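Local coordinates for Tol-Pal system protein TolB (PDB 7MX5) that probably serves as the periplasmic component of the Tol-Pal system, which is thought to draw in the outer membrane during cell division and maintain its integrity, at residues A[31-36]-A[114-118]; A[193-197]-A[209-215]; A[280-284]-A[298-304]; A[68-74]-A[86-92]. All blocks are in the same frame, centred on the assembly; numbering follows the deposited sequence.

Interaction 1 (A[31-36]-A[114-118])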
loop_
_atom_site.group_PDB
_atom_site.type_symbol
_atom_site.label_atom_id
_atom_site.label_comp_id
_atom_site.label_asym_id
_atom_site.label_seq_id
_atom_site.Cartn_x
_atom_site.Cartn_y
_atom_site.Cartn_z
ATOM N N ILE A 31 -10.849 -3.626 -17.157
ATOM C CA ILE A 31 -9.918 -3.528 -16.038
ATOM C C ILE A 31 -9.148 -2.214 -16.102
ATOM O O ILE A 31 -8.935 -1.551 -15.079
ATOM C CB ILE A 31 -8.972 -4.742 -16.028
ATOM C CG1 ILE A 31 -9.749 -6.024 -15.727
ATOM C CG2 ILE A 31 -7.851 -4.543 -15.016
ATOM C CD1 ILE A 31 -8.945 -7.290 -15.937
ATOM N N VAL A 32 -8.724 -1.814 -17.304
ATOM C CA VAL A 32 -8.010 -0.551 -17.458
ATOM C C VAL A 32 -8.922 0.623 -17.129
ATOM O O VAL A 32 -8.525 1.559 -16.423
ATOM C CB VAL A 32 -7.432 -0.437 -18.880
ATOM C CG1 VAL A 32 -6.791 0.928 -19.087
ATOM C CG2 VAL A 32 -6.428 -1.550 -19.135
ATOM N N GLU A 33 -10.159 0.594 -17.632
ATOM C CA GLU A 33 -11.115 1.650 -17.319
ATOM C C GLU A 33 -11.411 1.711 -15.826
ATOM O O GLU A 33 -11.629 2.798 -15.279
ATOM C CB GLU A 33 -12.403 1.435 -18.115
ATOM C CG GLU A 33 -13.500 2.449 -17.834
ATOM C CD GLU A 33 -14.792 2.115 -18.551
ATOM O OE1 GLU A 33 -14.794 1.155 -19.350
ATOM O OE2 GLU A 33 -15.804 2.808 -18.318
ATOM N N THR A 34 -11.413 0.559 -15.151
ATOM C CA THR A 34 -11.636 0.549 -13.710
ATOM C C THR A 34 -10.426 1.092 -12.960
ATOM O O THR A 34 -10.577 1.818 -11.970
ATOM C CB THR A 34 -11.967 -0.867 -13.239
ATOM O OG1 THR A 34 -13.021 -1.407 -14.046
ATOM C CG2 THR A 34 -12.401 -0.856 -11.781
ATOM N N ASP A 35 -9.219 0.750 -13.414
ATOM C CA ASP A 35 -8.012 1.261 -12.771
ATOM C C ASP A 35 -7.928 2.777 -12.894
ATOM O O ASP A 35 -7.670 3.479 -11.910
ATOM C CB ASP A 35 -6.773 0.606 -13.382
ATOM C CG ASP A 35 -6.643 -0.859 -13.017
ATOM O OD1 ASP A 35 -7.206 -1.272 -11.981
ATOM O OD2 ASP A 35 -5.973 -1.598 -13.768
ATOM N N LEU A 36 -8.150 3.300 -14.104
ATOM C CA LEU A 36 -8.081 4.743 -14.311
ATOM C C LEU A 36 -9.101 5.482 -13.454
ATOM O O LEU A 36 -8.843 6.609 -13.016
ATOM C CB LEU A 36 -8.291 5.068 -15.790
ATOM C CG LEU A 36 -7.189 4.599 -16.743
ATOM C CD1 LEU A 36 -7.249 5.362 -18.057
ATOM C CD2 LEU A 36 -5.818 4.746 -16.099
ATOM N N GLY A 114 -3.744 -5.613 -17.493
ATOM C CA GLY A 114 -4.509 -4.380 -17.409
ATOM C C GLY A 114 -3.906 -3.392 -16.433
ATOM O O GLY A 114 -3.911 -2.183 -16.676
ATOM N N HIS A 115 -3.375 -3.892 -15.315
ATOM C CA HIS A 115 -2.712 -3.013 -14.361
ATOM C C HIS A 115 -1.421 -2.440 -14.932
ATOM O O HIS A 115 -1.046 -1.312 -14.596
ATOM C CB HIS A 115 -2.438 -3.768 -13.059
ATOM C CG HIS A 115 -3.680 -4.213 -12.349
ATOM N ND1 HIS A 115 -4.884 -3.552 -12.470
ATOM C CD2 HIS A 115 -3.904 -5.253 -11.511
ATOM C CE1 HIS A 115 -5.796 -4.165 -11.738
ATOM N NE2 HIS A 115 -5.227 -5.200 -11.145
ATOM N N MET A 116 -0.736 -3.193 -15.796
ATOM C CA MET A 116 0.464 -2.672 -16.442
ATOM C C MET A 116 0.116 -1.572 -17.437
ATOM O O MET A 116 0.771 -0.524 -17.475
ATOM C CB MET A 116 1.223 -3.803 -17.136
ATOM C CG MET A 116 1.973 -4.725 -16.190
ATOM S SD MET A 116 2.154 -6.391 -16.853
ATOM C CE MET A 116 3.904 -6.419 -17.233
ATOM N N VAL A 117 -0.913 -1.800 -18.257
ATOM C CA VAL A 117 -1.359 -0.777 -19.199
ATOM C C VAL A 117 -1.791 0.478 -18.454
ATOM O O VAL A 117 -1.433 1.600 -18.834
ATOM C CB VAL A 117 -2.493 -1.326 -20.085
ATOM C CG1 VAL A 117 -3.083 -0.220 -20.945
ATOM C CG2 VAL A 117 -1.982 -2.468 -20.952
ATOM N N SER A 118 -2.555 0.308 -17.373
ATOM C CA SER A 118 -2.994 1.454 -16.585
ATOM C C SER A 118 -1.824 2.145 -15.898
ATOM O O SER A 118 -1.837 3.372 -15.741
ATOM C CB SER A 118 -4.027 1.011 -15.552
ATOM O OG SER A 118 -5.048 0.234 -16.155
#

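Interaction 2 (A[193-197]-A[209-215])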
loop_
_atom_site.group_PDB
_atom_site.type_symbol
_atom_site.label_atom_id
_atom_site.label_comp_id
_atom_site.label_asym_id
_atom_site.label_seq_id
_atom_site.Cartn_x
_atom_site.Cartn_y
_atom_site.Cartn_z
ATOM N N ARG A 193 4.472 -19.190 22.240
ATOM C CA ARG A 193 5.484 -18.143 22.291
ATOM C C ARG A 193 5.547 -17.411 20.953
ATOM O O ARG A 193 5.665 -18.057 19.907
ATOM C CB ARG A 193 6.844 -18.736 22.638
ATOM C CG ARG A 193 6.965 -19.162 24.094
ATOM C CD ARG A 193 8.389 -19.543 24.452
ATOM N NE ARG A 193 9.338 -19.164 23.413
ATOM C CZ ARG A 193 10.495 -19.773 23.198
ATOM N NH1 ARG A 193 10.882 -20.801 23.938
ATOM N NH2 ARG A 193 11.283 -19.343 22.218
ATOM N N PRO A 194 5.465 -16.080 20.947
ATOM C CA PRO A 194 5.497 -15.345 19.677
ATOM C C PRO A 194 6.819 -15.533 18.951
ATOM O O PRO A 194 7.879 -15.680 19.565
ATOM C CB PRO A 194 5.297 -13.885 20.103
ATOM C CG PRO A 194 5.646 -13.848 21.557
ATOM C CD PRO A 194 5.276 -15.189 22.104
ATOM N N ALA A 195 6.744 -15.525 17.623
ATOM C CA ALA A 195 7.911 -15.748 16.784
ATOM C C ALA A 195 7.769 -14.942 15.504
ATOM O O ALA A 195 6.699 -14.924 14.889
ATOM C CB ALA A 195 8.085 -17.234 16.453
ATOM N N ILE A 196 8.850 -14.276 15.112
ATOM C CA ILE A 196 8.899 -13.554 13.847
ATOM C C ILE A 196 9.407 -14.509 12.775
ATOM O O ILE A 196 10.549 -14.977 12.839
ATOM C CB ILE A 196 9.789 -12.306 13.946
ATOM C CG1 ILE A 196 9.101 -11.225 14.784
ATOM C CG2 ILE A 196 10.115 -11.775 12.558
ATOM C CD1 ILE A 196 9.951 -9.992 15.004
ATOM N N TYR A 197 8.557 -14.808 11.801
ATOM C CA TYR A 197 8.906 -15.693 10.702
ATOM C C TYR A 197 9.269 -14.874 9.469
ATOM O O TYR A 197 8.832 -13.734 9.310
ATOM C CB TYR A 197 7.748 -16.637 10.374
ATOM C CG TYR A 197 7.445 -17.651 11.457
ATOM C CD1 TYR A 197 6.597 -17.338 12.511
ATOM C CD2 TYR A 197 8.001 -18.921 11.420
ATOM C CE1 TYR A 197 6.313 -18.263 13.500
ATOM C CE2 TYR A 197 7.718 -19.855 12.400
ATOM C CZ TYR A 197 6.878 -19.519 13.440
ATOM O OH TYR A 197 6.600 -20.443 14.421
ATOM N N ILE A 209 12.961 -16.068 12.503
ATOM C CA ILE A 209 13.949 -15.015 12.686
ATOM C C ILE A 209 14.303 -14.868 14.161
ATOM O O ILE A 209 15.478 -14.919 14.541
ATOM C CB ILE A 209 13.435 -13.695 12.085
ATOM C CG1 ILE A 209 13.500 -13.743 10.556
ATOM C CG2 ILE A 209 14.245 -12.540 12.597
ATOM C CD1 ILE A 209 14.891 -13.985 10.011
ATOM N N THR A 210 13.295 -14.698 15.014
ATOM C CA THR A 210 13.505 -14.634 16.453
ATOM C C THR A 210 12.246 -15.114 17.161
ATOM O O THR A 210 11.150 -15.105 16.593
ATOM C CB THR A 210 13.873 -13.218 16.917
ATOM O OG1 THR A 210 14.350 -13.267 18.267
ATOM C CG2 THR A 210 12.667 -12.295 16.840
ATOM N N SER A 211 12.419 -15.534 18.415
ATOM C CA SER A 211 11.315 -16.060 19.210
ATOM C C SER A 211 11.697 -16.174 20.681
ATOM O O SER A 211 12.586 -16.954 21.035
ATOM C CB SER A 211 10.879 -17.429 18.683
ATOM O OG SER A 211 9.664 -17.844 19.282
ATOM N N PHE A 212 11.031 -15.412 21.544
ATOM C CA PHE A 212 11.259 -15.507 22.981
ATOM C C PHE A 212 10.013 -15.007 23.707
ATOM O O PHE A 212 8.952 -14.821 23.102
ATOM C CB PHE A 212 12.521 -14.741 23.395
ATOM C CG PHE A 212 12.647 -13.385 22.768
ATOM C CD1 PHE A 212 12.052 -12.280 23.352
ATOM C CD2 PHE A 212 13.372 -13.211 21.600
ATOM C CE1 PHE A 212 12.170 -11.031 22.780
ATOM C CE2 PHE A 212 13.494 -11.963 21.023
ATOM C CZ PHE A 212 12.892 -10.872 21.614
ATOM N N LYS A 213 10.150 -14.784 25.015
ATOM C CA LYS A 213 8.997 -14.518 25.869
ATOM C C LYS A 213 8.513 -13.076 25.754
ATOM O O LYS A 213 7.305 -12.820 25.824
ATOM C CB LYS A 213 9.345 -14.846 27.320
ATOM C CG LYS A 213 10.810 -14.612 27.661
ATOM C CD LYS A 213 11.121 -14.976 29.104
ATOM C CE LYS A 213 12.556 -15.457 29.249
ATOM N NZ LYS A 213 13.149 -15.072 30.560
ATOM N N GLY A 214 9.428 -12.129 25.586
ATOM C CA GLY A 214 9.071 -10.727 25.565
ATOM C C GLY A 214 8.858 -10.120 24.198
ATOM O O GLY A 214 8.714 -8.897 24.098
ATOM N N LEU A 215 8.822 -10.930 23.144
ATOM C CA LEU A 215 8.695 -10.409 21.789
ATOM C C LEU A 215 7.320 -9.787 21.582
ATOM O O LEU A 215 6.296 -10.473 21.684
ATOM C CB LEU A 215 8.934 -11.525 20.775
ATOM C CG LEU A 215 8.871 -11.129 19.298
ATOM C CD1 LEU A 215 9.933 -10.093 18.976
ATOM C CD2 LEU A 215 9.024 -12.354 18.409
#

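Interaction 3 (A[280-284]-A[298-304])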
loop_
_atom_site.group_PDB
_atom_site.type_symbol
_atom_site.label_atom_id
_atom_site.label_comp_id
_atom_site.label_asym_id
_atom_site.label_seq_id
_atom_site.Cartn_x
_atom_site.Cartn_y
_atom_site.Cartn_z
ATOM N N GLY A 280 5.770 12.221 28.064
ATOM C CA GLY A 280 4.475 12.281 28.704
ATOM C C GLY A 280 3.300 12.076 27.773
ATOM O O GLY A 280 2.161 11.992 28.249
ATOM N N SER A 281 3.543 11.995 26.468
ATOM C CA SER A 281 2.498 11.790 25.476
ATOM C C SER A 281 3.109 11.073 24.286
ATOM O O SER A 281 4.286 11.290 23.972
ATOM C CB SER A 281 1.871 13.120 25.031
ATOM O OG SER A 281 2.791 13.885 24.272
ATOM N N PRO A 282 2.349 10.210 23.609
ATOM C CA PRO A 282 2.900 9.471 22.460
ATOM C C PRO A 282 3.259 10.415 21.321
ATOM O O PRO A 282 2.398 11.108 20.774
ATOM C CB PRO A 282 1.767 8.513 22.069
ATOM C CG PRO A 282 0.820 8.502 23.222
ATOM C CD PRO A 282 0.973 9.801 23.940
ATOM N N GLN A 283 4.543 10.440 20.971
ATOM C CA GLN A 283 5.044 11.240 19.865
ATOM C C GLN A 283 5.946 10.377 18.993
ATOM O O GLN A 283 6.384 9.295 19.395
ATOM C CB GLN A 283 5.811 12.476 20.358
ATOM C CG GLN A 283 4.976 13.455 21.170
ATOM C CD GLN A 283 3.796 14.012 20.393
ATOM O OE1 GLN A 283 3.808 14.056 19.162
ATOM N NE2 GLN A 283 2.768 14.445 21.114
ATOM N N ILE A 284 6.218 10.865 17.788
ATOM C CA ILE A 284 7.069 10.169 16.830
ATOM C C ILE A 284 8.458 10.786 16.891
ATOM O O ILE A 284 8.620 11.993 16.675
ATOM C CB ILE A 284 6.494 10.239 15.407
ATOM C CG1 ILE A 284 5.270 9.331 15.284
ATOM C CG2 ILE A 284 7.551 9.847 14.385
ATOM C CD1 ILE A 284 4.556 9.462 13.965
ATOM N N THR A 298 7.299 15.008 15.507
ATOM C CA THR A 298 5.928 15.497 15.543
ATOM C C THR A 298 5.729 16.392 16.759
ATOM O O THR A 298 6.033 15.992 17.888
ATOM C CB THR A 298 4.935 14.333 15.578
ATOM O OG1 THR A 298 5.279 13.439 16.644
ATOM C CG2 THR A 298 4.960 13.574 14.259
ATOM N N PHE A 299 5.215 17.599 16.523
ATOM C CA PHE A 299 4.983 18.566 17.584
ATOM C C PHE A 299 3.533 19.011 17.704
ATOM O O PHE A 299 3.184 19.645 18.706
ATOM C CB PHE A 299 5.868 19.807 17.381
ATOM C CG PHE A 299 7.339 19.505 17.361
ATOM C CD1 PHE A 299 8.054 19.401 18.541
ATOM C CD2 PHE A 299 8.005 19.322 16.160
ATOM C CE1 PHE A 299 9.409 19.123 18.526
ATOM C CE2 PHE A 299 9.358 19.043 16.137
ATOM C CZ PHE A 299 10.060 18.944 17.321
ATOM N N LYS A 300 2.686 18.704 16.726
ATOM C CA LYS A 300 1.292 19.126 16.748
ATOM C C LYS A 300 0.443 18.083 17.464
ATOM O O LYS A 300 0.553 16.886 17.185
ATOM C CB LYS A 300 0.773 19.345 15.326
ATOM C CG LYS A 300 1.509 20.425 14.554
ATOM C CD LYS A 300 0.608 21.076 13.517
ATOM C CE LYS A 300 1.377 22.074 12.666
ATOM N NZ LYS A 300 1.117 21.885 11.212
ATOM N N GLY A 301 -0.398 18.544 18.387
ATOM C CA GLY A 301 -1.336 17.669 19.058
ATOM C C GLY A 301 -0.736 16.938 20.243
ATOM O O GLY A 301 0.452 17.032 20.555
ATOM N N SER A 302 -1.601 16.184 20.918
ATOM C CA SER A 302 -1.229 15.410 22.092
ATOM C C SER A 302 -0.975 13.942 21.780
ATOM O O SER A 302 -0.677 13.171 22.697
ATOM C CB SER A 302 -2.320 15.522 23.160
ATOM O OG SER A 302 -3.600 15.601 22.559
ATOM N N PHE A 303 -1.088 13.536 20.518
ATOM C CA PHE A 303 -0.944 12.131 20.155
ATOM C C PHE A 303 -0.500 12.037 18.705
ATOM O O PHE A 303 -1.240 12.433 17.800
ATOM C CB PHE A 303 -2.260 11.379 20.370
ATOM C CG PHE A 303 -2.161 9.891 20.157
ATOM C CD1 PHE A 303 -2.240 9.349 18.883
ATOM C CD2 PHE A 303 -2.007 9.035 21.233
ATOM C CE1 PHE A 303 -2.152 7.983 18.688
ATOM C CE2 PHE A 303 -1.920 7.668 21.045
ATOM C CZ PHE A 303 -1.993 7.141 19.771
ATOM N N ASN A 304 0.706 11.515 18.494
ATOM C CA ASN A 304 1.213 11.198 17.165
ATOM C C ASN A 304 1.971 9.886 17.270
ATOM O O ASN A 304 2.925 9.785 18.046
ATOM C CB ASN A 304 2.119 12.310 16.627
ATOM C CG ASN A 304 1.395 13.635 16.482
ATOM O OD1 ASN A 304 0.882 13.961 15.413
ATOM N ND2 ASN A 304 1.354 14.408 17.562
#

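Interaction 4 (A[68-74]-A[86-92])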
loop_
_atom_site.group_PDB
_atom_site.type_symbol
_atom_site.label_atom_id
_atom_site.label_comp_id
_atom_site.label_asym_id
_atom_site.label_seq_id
_atom_site.Cartn_x
_atom_site.Cartn_y
_atom_site.Cartn_z
ATOM N N ILE A 68 -13.082 15.970 -24.259
ATOM C CA ILE A 68 -12.271 14.811 -23.898
ATOM C C ILE A 68 -10.820 15.125 -24.246
ATOM O O ILE A 68 -10.520 15.377 -25.423
ATOM C CB ILE A 68 -12.746 13.542 -24.619
ATOM C CG1 ILE A 68 -14.266 13.398 -24.501
ATOM C CG2 ILE A 68 -12.037 12.317 -24.061
ATOM C CD1 ILE A 68 -14.736 12.922 -23.143
ATOM N N PRO A 69 -9.902 15.123 -23.278
ATOM C CA PRO A 69 -8.503 15.442 -23.588
ATOM C C PRO A 69 -7.648 14.224 -23.906
ATOM O O PRO A 69 -6.636 14.347 -24.604
ATOM C CB PRO A 69 -8.017 16.141 -22.312
ATOM C CG PRO A 69 -8.903 15.616 -21.215
ATOM C CD PRO A 69 -10.148 15.026 -21.830
ATOM N N TYR A 70 -8.028 13.048 -23.409
ATOM C CA TYR A 70 -7.208 11.850 -23.547
ATOM C C TYR A 70 -8.062 10.687 -24.028
ATOM O O TYR A 70 -9.152 10.448 -23.497
ATOM C CB TYR A 70 -6.526 11.499 -22.220
ATOM C CG TYR A 70 -5.731 12.643 -21.633
ATOM C CD1 TYR A 70 -4.632 13.164 -22.304
ATOM C CD2 TYR A 70 -6.082 13.208 -20.415
ATOM C CE1 TYR A 70 -3.903 14.213 -21.776
ATOM C CE2 TYR A 70 -5.360 14.258 -19.878
ATOM C CZ TYR A 70 -4.271 14.756 -20.563
ATOM O OH TYR A 70 -3.547 15.800 -20.032
ATOM N N VAL A 71 -7.561 9.968 -25.032
ATOM C CA VAL A 71 -8.248 8.821 -25.613
ATOM C C VAL A 71 -7.282 7.646 -25.657
ATOM O O VAL A 71 -6.116 7.804 -26.037
ATOM C CB VAL A 71 -8.788 9.132 -27.026
ATOM C CG1 VAL A 71 -9.606 7.961 -27.555
ATOM C CG2 VAL A 71 -9.615 10.408 -27.015
ATOM N N VAL A 72 -7.769 6.468 -25.273
ATOM C CA VAL A 72 -6.972 5.247 -25.241
ATOM C C VAL A 72 -7.573 4.253 -26.226
ATOM O O VAL A 72 -8.785 4.007 -26.206
ATOM C CB VAL A 72 -6.915 4.642 -23.826
ATOM C CG1 VAL A 72 -6.164 3.318 -23.841
ATOM C CG2 VAL A 72 -6.267 5.617 -22.859
ATOM N N THR A 73 -6.728 3.686 -27.083
ATOM C CA THR A 73 -7.139 2.679 -28.048
ATOM C C THR A 73 -6.293 1.426 -27.865
ATOM O O THR A 73 -5.216 1.463 -27.264
ATOM C CB THR A 73 -7.009 3.197 -29.485
ATOM O OG1 THR A 73 -5.776 3.915 -29.625
ATOM C CG2 THR A 73 -8.164 4.127 -29.815
ATOM N N GLY A 74 -6.789 0.307 -28.390
ATOM C CA GLY A 74 -6.090 -0.951 -28.214
ATOM C C GLY A 74 -6.523 -2.006 -29.204
ATOM O O GLY A 74 -7.616 -1.945 -29.778
ATOM N N HIS A 86 -1.798 -4.338 -28.117
ATOM C CA HIS A 86 -1.205 -3.142 -28.703
ATOM C C HIS A 86 -2.102 -1.972 -28.328
ATOM O O HIS A 86 -3.228 -1.867 -28.823
ATOM C CB HIS A 86 -1.070 -3.280 -30.218
ATOM C CG HIS A 86 -0.364 -2.131 -30.868
ATOM N ND1 HIS A 86 -0.428 -1.887 -32.223
ATOM C CD2 HIS A 86 0.419 -1.156 -30.348
ATOM C CE1 HIS A 86 0.285 -0.814 -32.510
ATOM N NE2 HIS A 86 0.811 -0.351 -31.390
ATOM N N TYR A 87 -1.614 -1.102 -27.447
ATOM C CA TYR A 87 -2.415 -0.008 -26.922
ATOM C C TYR A 87 -1.706 1.320 -27.141
ATOM O O TYR A 87 -0.477 1.381 -27.251
ATOM C CB TYR A 87 -2.722 -0.201 -25.428
ATOM C CG TYR A 87 -1.507 -0.177 -24.528
ATOM C CD1 TYR A 87 -0.754 -1.323 -24.315
ATOM C CD2 TYR A 87 -1.122 0.991 -23.879
ATOM C CE1 TYR A 87 0.354 -1.307 -23.489
ATOM C CE2 TYR A 87 -0.016 1.016 -23.052
ATOM C CZ TYR A 87 0.718 -0.135 -22.859
ATOM O OH TYR A 87 1.820 -0.116 -22.036
ATOM N N GLN A 88 -2.501 2.388 -27.204
ATOM C CA GLN A 88 -1.987 3.733 -27.409
ATOM C C GLN A 88 -2.676 4.693 -26.451
ATOM O O GLN A 88 -3.785 4.442 -25.972
ATOM C CB GLN A 88 -2.192 4.211 -28.853
ATOM C CG GLN A 88 -1.505 3.360 -29.904
ATOM C CD GLN A 88 -1.846 3.796 -31.315
ATOM O OE1 GLN A 88 -3.007 4.061 -31.632
ATOM N NE2 GLN A 88 -0.836 3.871 -32.172
ATOM N N LEU A 89 -1.995 5.804 -26.176
ATOM C CA LEU A 89 -2.544 6.906 -25.395
ATOM C C LEU A 89 -2.374 8.179 -26.207
ATOM O O LEU A 89 -1.245 8.569 -26.519
ATOM C CB LEU A 89 -1.848 7.029 -24.037
ATOM C CG LEU A 89 -2.263 8.215 -23.161
ATOM C CD1 LEU A 89 -3.774 8.262 -22.990
ATOM C CD2 LEU A 89 -1.567 8.157 -21.810
ATOM N N TYR A 90 -3.487 8.821 -26.550
ATOM C CA TYR A 90 -3.488 9.959 -27.460
ATOM C C TYR A 90 -3.808 11.237 -26.697
ATOM O O TYR A 90 -4.861 11.338 -26.059
ATOM C CB TYR A 90 -4.493 9.752 -28.592
ATOM C CG TYR A 90 -4.336 10.741 -29.724
ATOM C CD1 TYR A 90 -3.335 10.586 -30.672
ATOM C CD2 TYR A 90 -5.187 11.832 -29.842
ATOM C CE1 TYR A 90 -3.185 11.486 -31.708
ATOM C CE2 TYR A 90 -5.046 12.739 -30.876
ATOM C CZ TYR A 90 -4.043 12.561 -31.806
ATOM O OH TYR A 90 -3.895 13.459 -32.838
ATOM N N ASP A 91 -2.898 12.208 -26.771
ATOM C CA ASP A 91 -3.155 13.553 -26.273
ATOM C C ASP A 91 -3.903 14.332 -27.348
ATOM O O ASP A 91 -3.387 14.520 -28.455
ATOM C CB ASP A 91 -1.839 14.241 -25.907
ATOM C CG ASP A 91 -2.042 15.555 -25.167
ATOM O OD1 ASP A 91 -2.793 16.424 -25.659
ATOM O OD2 ASP A 91 -1.439 15.722 -24.087
ATOM N N VAL A 92 -5.115 14.783 -27.027
ATOM C CA VAL A 92 -5.960 15.411 -28.038
ATOM C C VAL A 92 -5.535 16.853 -28.291
ATOM O O VAL A 92 -5.451 17.290 -29.445
ATOM C CB VAL A 92 -7.440 15.314 -27.622
ATOM C CG1 VAL A 92 -8.257 16.430 -28.260
ATOM C CG2 VAL A 92 -8.003 13.953 -27.997
#

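Interaction 1 (A[31-36]-A[114-118])
The carboxylate of Asp35 meets the imidazole of His115 at the ring edge: ND1 of His115 donates to OD2 of Asp35 over 2.6 Å, with an N-H...O angle of 154°. OD2 lies almost exactly in the ring plane, but the carboxylate is turned 43° from that plane, and the N-H reaches the syn side of OD2 from somewhat outside the carboxylate plane. Asp35 gets there because its CG stands beside the backbone N and anti to the carbonyl carbon, leaning over helix 110-126. Its other oxygen, OD1, forms a salt bridge with Arg38, so the acid is held from two directions, and the nearby positive charge would be expected to stabilise its anionic form. Ser118 points its OG back to the carbonyl O of Gly114 (2.7 Å), which also takes the helical N-H of Ser118 from the opposite face of its plane. The same OG lies against Val32, 3.5 Å from its CG1. Methyl groups flank this polar core: CG2 of Val32 packs on CG1 of Val117 at 4.0 Å, and CG2 of Ile31 lies 3.9 Å from CE1 of His115. Gly114 lets its CA come within 5.2 Å of the CA of Val32. With axes 8.5 Å apart and crossing at -49°, this is close helix-helix packing within the alpha/beta amino-terminal domain of TolB, fastened by a buried His-carboxylate hydrogen bond.

Interaction 2 (A[193-197]-A[209-215])
Ile196 faces both Ile209 and Thr210, a classic beta bulge in the antiparallel hairpin 195-200/206-211, whose second strand forms one edge of a four-stranded beta-propeller blade. Backbone hydrogen bonds define it: Ile196 N donates to Thr210 O at 2.9 Å, and Ile209 N donates to Ile196 O at 2.7 Å. The two strand segments run at 165° to each other, with axes 4.7 Å apart. A weaker CA-H...O contact joins Ala195 CA to Thr210 O at 3.3 Å.

Apolar packing gathers on the Ile196 side. Its CG2, anti to the backbone N, lies 3.9 Å from CB of Ile209, while its CG1 branch extends the other way and meets CD2 of Leu215 at 3.8 Å, the two side chains crossing at about a right angle. Leu215 begins strand 215-221 of the following blade, and both it and Ile196 also touch Phe230, so this cluster spans the junction between blades. Further along, CG of Pro194 rests 4.1 Å from CB of Leu215, whose CB also lies over one face of the Phe212 ring, toward its rim.

One side-chain hydrogen bond crosses the contact, beside the methyl of Ala195: the hydroxyl of Ser211, anti to its own backbone N (chi1 -169°), donates to Pro194 O at 2.8 Å, approaching from above the carbonyl plane, 42° out of it.

Interaction 3 (A[280-284]-A[298-304])
The amide oxygen OE1 of Gln283 is gripped by two donors of segment 298-304, Thr298 OG1 and Asn304 ND2, each at 3.0 Å. Both approach in the plane of the Gln283 carbonyl, the amide N-H on a lone pair, though its bond is bent (135° at the hydrogen) and the two amide planes are 43° apart. Gln283 reaches them by folding at chi2. The other end of its amide, NE2, is tied to OG of Ser281 by a nearly straight bond lying in the amide plane, which fixes the flip of the group.

Thr298 plays a double part. Its OG1, set between the backbone N and the carbonyl carbon, donates to Gln283 and accepts the N-H of Ile284 at 3.0 Å; in return Thr298 N makes a weak bond to Ile284 O. The CG2 methyl of Thr298 meanwhile packs against CB of Ile284 at 3.8 Å. Asn304 is equally engaged: ND2 also donates to Lys300 O at 2.6 Å, closing the loop on itself, while OD1 is hydrogen-bonded to His320. The backbone N of Asn304 gives a nearly linear bond (176°) to Pro282 O, 2.9 Å away.

At the outer end, CG of Pro282 meets CD2 of Phe303 at 3.5 Å, the proline crossing the aromatic side chain at a slant. Phe303 is backed by a cation-pi contact with Arg321. The loop from Thr298 leads to Asn304, the first residue of strand 304-309, so this network joins the third strand, 283-288, of one blade to the loop after its outermost strand and to the first strand of the next, at the connection between successive blades of a beta propeller.

Interaction 4 (A[68-74]-A[86-92])
Strands 70-78 and 83-91 form an antiparallel beta hairpin in the mixed sheet of the TolB amino-terminal domain. Their segments run at 166° with axes 4.6 Å apart, and the register is regular. Val71 and Tyr90 form a hydrogen-bonded pair, with Tyr90 N to Val71 O at 2.9 Å and Val71 N to Tyr90 O at 3.2 Å; Thr73 and Gln88 repeat the pattern. Past the end of the second strand, Val92 N still donates to Pro69 O at 2.9 Å. Gly74, opposite Tyr87, brings the chains closest, its CA 4.0 Å from that of Tyr87.

On the face of Tyr70, Val72 and Leu89, CG2 of Val72 meets CD1 of Leu89 at 3.6 Å, the side chains crossing at a slant. Tyr70 and Asp91 lie side by side and point the same way; OD2 of Asp91 sits at the ring edge, 3.7 Å from CE1 of Tyr70, with the carboxylate plane almost perpendicular to the ring. The other oxygen of Asp91 accepts from Lys94 N. On the reverse face, CG2 of Val71 touches CG2 of Val92 at 4.0 Å. Gln88, extended beyond CG, carries its amide to Asn56 and Asn100.

Strand 16-19 bonds to the outer edge of 70-78 and strand 96-105 to that of 83-91. Helix 110-126 covers the Tyr70, Val72 and Tyr87 face, while Trp63 of helix 60-65 packs on Val71 and Val92.

Overall arrangement
The four contacts fall into two groups along the chain. Interactions 1 and 4 belong to the amino-terminal part, their centres 13 Å apart; the hairpin of interaction 4 falls between the two helices of interaction 1 in sequence, and helix 110-126 connects them directly, Val117 CG2 lying 3.6 Å from Tyr87 CE1. Interactions 2 and 3 follow later, 29 Å apart between centres, in different blades of the propeller, where each involves the passage from one four-stranded sheet to the next. Between the groups, centres are 40 to 53 Å apart on opposite sides of the chain's centre, consistent with two separately packed domains joined in one periplasmic protein.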